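PDB 3MZV: decaprenyl diphosphate synthase from Rhodobacter capsulatus, which probably catalyses the magnesium-dependent addition of isopentenyl diphosphate units to farnesyl diphosphate, giving the long all-trans prenyl diphosphate used for quinone side chains. Local coordinates for residues B[170-173]-B[174-178]; B[254-257]-B[258-262]; B[293-296]-B[297-301]. All coordinates share one frame; numbering follows the deposited sequence.

Overall arrangement
All three contacts are local, joining residues three or four apart in the chain, but they occupy different depths of an all-helical fold. Contacts 1 and 3 are partly buried and lie within helices 169-194 and 290-308. Both helices pack on helices 199-224 and 247-254, and the contacts meet where Trp301 CH2 lies 3.6 Å from Arg177 NH1. Contact 2 is a surface contact about 31 Å from the centre of the chain, at the loop leading into helix 258-270; its centre is about 23 Å from each of the others. Isoleucine branches against an aromatic ring or a guanidinium group characterise contacts 1 and 3, whereas contact 2 rests on a polar helix cap.

Contact 1 of 3, residues B[170-173]-B[174-178]; sequences DIYL and RVIRG
Arg174 N donates to Asp170 O at 3.0 Å, and the same four-residue step links Val175, Ile176 and Arg177 to Ile171, Tyr172 and Leu173, a regular alpha helix. On this frame Ile176 lays CG2 over one face of the Tyr172 ring, 4.0 Å from its centroid and 28° off the normal, a CH-pi contact. Its other branch comes to the same side of the ring, CD1 lying 3.7 Å from Tyr172 CE2. With chi1 at 65°, Ile176 CG1 sits between backbone N and carbonyl carbon, which lets both branches reach the ring. The helix belongs to the all-alpha isoprenoid synthase fold, and Tyr172 OH is hydrogen-bonded to Asp221 in the second DDxxD motif, which in this family serves magnesium and diphosphate binding; Tyr172 is thus probably second-shell. Leu173 crosses Ile176 at about a right angle, CD1 4.1 Å from Ile176 CG1; CD1 also lies over one face of the Arg177 guanidinium and CD2 is 3.6 Å from Arg177 NH2, while Arg177 NH1 forms a salt bridge with Asp210. Bent Arg174 brings NH1 within 4.2 Å of Ile171 CG1, at the guanidinium edge, and packs on His37 of the second subunit.

Contact 2 of 3, residues B[254-257]-B[258-262]; sequences ALAD and EAERA
Glu258 opens the helix directly after Asp257, its N-cap; its CB rests 3.7 Å from Asp257 C. Ala259 brings its methyl near the cap, CB standing 4.1 Å from Asp257 OD1. Glu260 supplies the capping bond: its backbone N meets OD1 of Asp257 at 3.0 Å, with an N-H...O angle of 164° and nearly along the carboxylate C-O axis. Asp257 can make this bond because its chi1 of 65° sets CG between its own N and carbonyl carbon, turning OD1 back over the helix end. The Glu260 side chain crosses Asp257 at about a right angle, and CB rests 3.7 Å from Ala256 CB. Glu260 OE1 lies 3.9 Å from Asp257 N, too far for the reciprocal bond of a capping box. Arg261 N closes the first turn on Asp257 O at 2.9 Å; its guanidinium folds back with one face over that oxygen, and Ala256 O lies at its edge, near the plane. Glu260 OE2 is 4.3 Å from Asp257 OD1, like charges that would be unfavourable alone and are probably offset by the salt bridge to Lys287, the hydrogen bond between OE1 and His288 and the positive helix end under Asp257.

Contact 3 of 3, residues B[293-296]-B[297-301]; sequences ATRL and AAIGW
Ile299 places its CD1 methyl 4.0 Å from Arg295 NH2 and 4.1 Å from Arg295 NH1, approaching the guanidinium obliquely. The same methyl lies 4.1 Å from Leu296 CD2, so one carbon bridges a charged neighbour four residues back and an apolar one three back. Its position follows from chi1 of 70°, which lodges CG1 between the backbone N and carbonyl carbon and lays it 3.6 Å from Leu296 O, against the preceding turn. Were Ile299 replaced by an alanine, the Arg295 guanidinium and Leu296 CD2 would probably lose the methyl they share, opening a gap between the two side chains.

Arg295 contributes by bending: after an extended start, chi3 of 87° brings the guanidinium back to cross Ile299 at a slant. Polar partners then hold it in place, since NE forms a salt bridge with Glu292 and NH2 is hydrogen-bonded to Val332 O near the C-terminal end of the modelled chain, where Ile299 also packs on Val329. The backbone beneath is regular, with Ile299 N donating to Arg295 O at 3.0 Å and 165°, and Gly300 N to Leu296 O at 2.9 Å.

Another side of the helix packs on helices 199-224 and 247-254, while Arg295 and Ile299 meet the C-terminal residues. Thr294, its OG1 tied to Thr290 O one turn earlier, packs on Met247 and Ile218; Ala298 also lies on Ile218, and Ala297 on Met247. Trp301 extends this row onto Ile214 and Ile218. Through the small residues Thr294, Ala297 and Ala298, and through the larger Trp301, helix 290-308 is packed against its neighbours as a member of the all-alpha isoprenoid synthase fold.

Contact 1 of 3, residues B[170-173]-B[174-178]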
loop_
_atom_site.group_PDB
_atom_site.type_symbol
_atom_site.label_atom_id
_atom_site.label_comp_id
_atom_site.label_asym_id
_atom_site.label_seq_id
_atom_site.Cartn_x
_atom_site.Cartn_y
_atom_site.Cartn_z
ATOM N N ASP B 170 20.548 2.464 18.951
ATOM C CA ASP B 170 19.130 2.480 19.295
ATOM C C ASP B 170 18.295 2.788 18.053
ATOM O O ASP B 170 17.309 2.104 17.786
ATOM C CB ASP B 170 18.848 3.507 20.414
ATOM C CG ASP B 170 19.320 3.015 21.832
ATOM O OD1 ASP B 170 19.877 1.895 21.974
ATOM O OD2 ASP B 170 19.164 3.771 22.814
ATOM N N ILE B 171 18.725 3.765 17.253
ATOM C CA ILE B 171 18.023 4.092 16.002
ATOM C C ILE B 171 18.070 2.946 15.038
ATOM O O ILE B 171 17.055 2.621 14.392
ATOM C CB ILE B 171 18.541 5.412 15.375
ATOM C CG1 ILE B 171 18.156 6.553 16.308
ATOM C CG2 ILE B 171 18.007 5.622 13.931
ATOM C CD1 ILE B 171 18.824 7.901 16.042
ATOM N N TYR B 172 19.248 2.313 14.925
ATOM C CA TYR B 172 19.406 1.180 14.042
ATOM C C TYR B 172 18.446 0.052 14.431
ATOM O O TYR B 172 17.866 -0.566 13.545
ATOM C CB TYR B 172 20.861 0.687 14.014
ATOM C CG TYR B 172 21.078 -0.688 13.385
ATOM C CD1 TYR B 172 21.050 -0.854 12.033
ATOM C CD2 TYR B 172 21.295 -1.812 14.181
ATOM C CE1 TYR B 172 21.241 -2.081 11.455
ATOM C CE2 TYR B 172 21.517 -3.083 13.604
ATOM C CZ TYR B 172 21.464 -3.208 12.254
ATOM O OH TYR B 172 21.661 -4.461 11.644
ATOM N N LEU B 173 18.349 -0.235 15.731
ATOM C CA LEU B 173 17.450 -1.277 16.238
ATOM C C LEU B 173 15.979 -0.940 15.890
ATOM O O LEU B 173 15.220 -1.800 15.515
ATOM C CB LEU B 173 17.606 -1.459 17.745
ATOM C CG LEU B 173 16.650 -2.511 18.301
ATOM C CD1 LEU B 173 16.878 -3.894 17.601
ATOM C CD2 LEU B 173 16.785 -2.634 19.822
ATOM N N ARG B 174 15.622 0.323 15.974
ATOM C CA ARG B 174 14.291 0.778 15.589
ATOM C C ARG B 174 14.030 0.553 14.102
ATOM O O ARG B 174 12.941 0.132 13.726
ATOM C CB ARG B 174 14.157 2.246 15.971
ATOM C CG ARG B 174 12.767 2.863 15.883
ATOM C CD ARG B 174 12.568 3.821 17.096
ATOM N NE ARG B 174 13.819 4.449 17.560
ATOM C CZ ARG B 174 14.052 4.892 18.805
ATOM N NH1 ARG B 174 15.228 5.454 19.103
ATOM N NH2 ARG B 174 13.128 4.795 19.758
ATOM N N VAL B 175 15.023 0.812 13.256
ATOM C CA VAL B 175 14.881 0.618 11.831
ATOM C C VAL B 175 14.687 -0.847 11.536
ATOM O O VAL B 175 13.802 -1.225 10.757
ATOM C CB VAL B 175 16.108 1.106 11.041
ATOM C CG1 VAL B 175 16.143 0.485 9.643
ATOM C CG2 VAL B 175 16.164 2.663 11.031
ATOM N N ILE B 176 15.517 -1.709 12.121
ATOM C CA ILE B 176 15.411 -3.089 11.740
ATOM C C ILE B 176 14.140 -3.717 12.347
ATOM O O ILE B 176 13.581 -4.602 11.728
ATOM C CB ILE B 176 16.701 -3.913 12.027
ATOM C CG1 ILE B 176 16.995 -4.015 13.521
ATOM C CG2 ILE B 176 17.872 -3.274 11.254
ATOM C CD1 ILE B 176 18.287 -4.922 13.847
ATOM N N ARG B 177 13.737 -3.265 13.535
ATOM C CA ARG B 177 12.523 -3.745 14.221
ATOM C C ARG B 177 11.295 -3.379 13.390
ATOM O O ARG B 177 10.391 -4.191 13.206
ATOM C CB ARG B 177 12.435 -3.183 15.660
ATOM C CG ARG B 177 11.260 -3.678 16.512
ATOM C CD ARG B 177 11.591 -3.474 17.981
ATOM N NE ARG B 177 12.015 -4.643 18.737
ATOM C CZ ARG B 177 12.801 -4.593 19.820
ATOM N NH1 ARG B 177 13.112 -5.700 20.488
ATOM N NH2 ARG B 177 13.315 -3.437 20.238
ATOM N N GLY B 178 11.276 -2.173 12.834
ATOM C CA GLY B 178 10.177 -1.758 11.971
ATOM C C GLY B 178 10.165 -2.454 10.621
ATOM O O GLY B 178 9.164 -3.056 10.231
#

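Contact 2 of 3, residues B[254-257]-B[258-262]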
loop_
_atom_site.group_PDB
_atom_site.type_symbol
_atom_site.label_atom_id
_atom_site.label_comp_id
_atom_site.label_asym_id
_atom_site.label_seq_id
_atom_site.Cartn_x
_atom_site.Cartn_y
_atom_site.Cartn_z
ATOM N N ALA B 254 31.628 5.170 16.004
ATOM C CA ALA B 254 31.704 5.506 17.425
ATOM C C ALA B 254 33.110 5.394 17.999
ATOM O O ALA B 254 33.457 6.123 18.933
ATOM C CB ALA B 254 30.700 4.601 18.244
ATOM N N LEU B 255 33.939 4.518 17.430
ATOM C CA LEU B 255 35.308 4.308 17.862
ATOM C C LEU B 255 36.366 5.101 17.047
ATOM O O LEU B 255 37.544 4.975 17.294
ATOM C CB LEU B 255 35.633 2.808 17.790
ATOM C CG LEU B 255 34.777 1.957 18.761
ATOM C CD1 LEU B 255 35.030 0.463 18.597
ATOM C CD2 LEU B 255 35.100 2.398 20.217
ATOM N N ALA B 256 35.920 5.876 16.067
ATOM C CA ALA B 256 36.785 6.557 15.105
ATOM C C ALA B 256 37.529 7.708 15.761
ATOM O O ALA B 256 36.917 8.527 16.399
ATOM C CB ALA B 256 35.951 7.140 13.952
ATOM N N ASP B 257 38.816 7.812 15.535
ATOM C CA ASP B 257 39.506 9.068 15.874
ATOM C C ASP B 257 39.252 10.148 14.805
ATOM O O ASP B 257 38.463 9.950 13.883
ATOM C CB ASP B 257 40.977 8.813 16.138
ATOM C CG ASP B 257 41.730 8.323 14.898
ATOM O OD1 ASP B 257 41.183 8.308 13.755
ATOM O OD2 ASP B 257 42.885 7.967 15.082
ATOM N N GLU B 258 39.902 11.313 14.940
ATOM C CA GLU B 258 39.659 12.423 14.034
ATOM C C GLU B 258 39.875 12.004 12.571
ATOM O O GLU B 258 39.076 12.312 11.724
ATOM C CB GLU B 258 40.618 13.552 14.438
ATOM C CG GLU B 258 40.505 14.879 13.782
ATOM C CD GLU B 258 41.702 15.802 14.216
ATOM O OE1 GLU B 258 42.034 15.860 15.432
ATOM O OE2 GLU B 258 42.332 16.444 13.342
ATOM N N ALA B 259 40.990 11.342 12.259
ATOM C CA ALA B 259 41.250 10.983 10.832
ATOM C C ALA B 259 40.286 9.914 10.309
ATOM O O ALA B 259 39.886 9.942 9.137
ATOM C CB ALA B 259 42.700 10.538 10.646
ATOM N N GLU B 260 39.939 8.942 11.154
ATOM C CA GLU B 260 38.954 7.923 10.755
ATOM C C GLU B 260 37.598 8.505 10.506
ATOM O O GLU B 260 36.927 8.095 9.555
ATOM C CB GLU B 260 38.852 6.757 11.743
ATOM C CG GLU B 260 40.079 5.894 11.800
ATOM C CD GLU B 260 40.026 4.705 12.860
ATOM O OE1 GLU B 260 38.994 4.463 13.463
ATOM O OE2 GLU B 260 41.065 4.020 13.070
ATOM N N ARG B 261 37.198 9.458 11.350
ATOM C CA ARG B 261 35.921 10.136 11.193
ATOM C C ARG B 261 35.870 10.831 9.849
ATOM O O ARG B 261 34.837 10.810 9.189
ATOM C CB ARG B 261 35.710 11.137 12.323
ATOM C CG ARG B 261 34.293 11.529 12.564
ATOM C CD ARG B 261 34.126 12.287 13.934
ATOM N NE ARG B 261 35.127 11.921 14.953
ATOM C CZ ARG B 261 36.106 12.719 15.423
ATOM N NH1 ARG B 261 36.251 13.981 15.014
ATOM N NH2 ARG B 261 36.950 12.250 16.345
ATOM N N ALA B 262 36.974 11.457 9.434
ATOM C CA ALA B 262 37.046 12.072 8.120
ATOM C C ALA B 262 36.825 11.056 6.985
ATOM O O ALA B 262 36.159 11.361 6.000
ATOM C CB ALA B 262 38.374 12.875 7.928
#

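Contact 3 of 3, residues B[293-296]-B[297-301]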
loop_
_atom_site.group_PDB
_atom_site.type_symbol
_atom_site.label_atom_id
_atom_site.label_comp_id
_atom_site.label_asym_id
_atom_site.label_seq_id
_atom_site.Cartn_x
_atom_site.Cartn_y
_atom_site.Cartn_z
ATOM N N ALA B 293 31.603 -7.929 16.786
ATOM C CA ALA B 293 30.623 -7.376 17.683
ATOM C C ALA B 293 29.214 -7.527 17.097
ATOM O O ALA B 293 28.268 -7.825 17.811
ATOM C CB ALA B 293 30.946 -5.837 17.960
ATOM N N THR B 294 29.085 -7.343 15.771
ATOM C CA THR B 294 27.769 -7.492 15.131
ATOM C C THR B 294 27.365 -8.960 15.145
ATOM O O THR B 294 26.214 -9.258 15.357
ATOM C CB THR B 294 27.825 -6.922 13.698
ATOM O OG1 THR B 294 28.237 -5.549 13.770
ATOM C CG2 THR B 294 26.486 -7.077 12.961
ATOM N N ARG B 295 28.310 -9.863 14.924
ATOM C CA ARG B 295 28.054 -11.300 15.036
ATOM C C ARG B 295 27.472 -11.627 16.415
ATOM O O ARG B 295 26.456 -12.311 16.537
ATOM C CB ARG B 295 29.314 -12.097 14.773
ATOM C CG ARG B 295 29.066 -13.569 14.598
ATOM C CD ARG B 295 30.360 -14.296 14.451
ATOM N NE ARG B 295 30.894 -14.666 15.759
ATOM C CZ ARG B 295 30.498 -15.714 16.482
ATOM N NH1 ARG B 295 31.076 -15.949 17.645
ATOM N NH2 ARG B 295 29.552 -16.553 16.053
ATOM N N LEU B 296 28.138 -11.153 17.474
ATOM C CA LEU B 296 27.624 -11.322 18.823
ATOM C C LEU B 296 26.216 -10.781 19.027
ATOM O O LEU B 296 25.429 -11.403 19.713
ATOM C CB LEU B 296 28.554 -10.666 19.873
ATOM C CG LEU B 296 29.940 -11.283 20.065
ATOM C CD1 LEU B 296 30.656 -10.547 21.221
ATOM C CD2 LEU B 296 29.841 -12.723 20.351
ATOM N N ALA B 297 25.889 -9.618 18.457
ATOM C CA ALA B 297 24.559 -9.027 18.615
ATOM C C ALA B 297 23.530 -9.996 18.018
ATOM O O ALA B 297 22.507 -10.310 18.643
ATOM C CB ALA B 297 24.465 -7.660 17.907
ATOM N N ALA B 298 23.843 -10.503 16.828
ATOM C CA ALA B 298 22.950 -11.473 16.154
ATOM C C ALA B 298 22.730 -12.760 16.953
ATOM O O ALA B 298 21.589 -13.197 17.119
ATOM C CB ALA B 298 23.492 -11.793 14.737
ATOM N N ILE B 299 23.807 -13.390 17.430
ATOM C CA ILE B 299 23.652 -14.637 18.138
ATOM C C ILE B 299 23.005 -14.388 19.523
ATOM O O ILE B 299 22.229 -15.221 20.011
ATOM C CB ILE B 299 24.916 -15.498 18.157
ATOM C CG1 ILE B 299 25.987 -14.874 19.052
ATOM C CG2 ILE B 299 25.440 -15.763 16.715
ATOM C CD1 ILE B 299 27.247 -15.749 19.201
ATOM N N GLY B 300 23.217 -13.200 20.081
ATOM C CA GLY B 300 22.548 -12.774 21.319
ATOM C C GLY B 300 21.032 -12.712 21.160
ATOM O O GLY B 300 20.280 -13.194 22.023
ATOM N N TRP B 301 20.583 -12.140 20.033
ATOM C CA TRP B 301 19.157 -12.043 19.769
ATOM C C TRP B 301 18.564 -13.451 19.607
ATOM O O TRP B 301 17.419 -13.655 19.987
ATOM C CB TRP B 301 18.869 -11.098 18.563
ATOM C CG TRP B 301 18.821 -9.650 19.014
ATOM C CD1 TRP B 301 19.756 -8.652 18.802
ATOM C CD2 TRP B 301 17.790 -9.058 19.780
ATOM N NE1 TRP B 301 19.339 -7.478 19.391
ATOM C CE2 TRP B 301 18.156 -7.705 20.022
ATOM C CE3 TRP B 301 16.604 -9.549 20.332
ATOM C CZ2 TRP B 301 17.332 -6.817 20.739
ATOM C CZ3 TRP B 301 15.810 -8.673 21.056
ATOM C CH2 TRP B 301 16.178 -7.326 21.247
#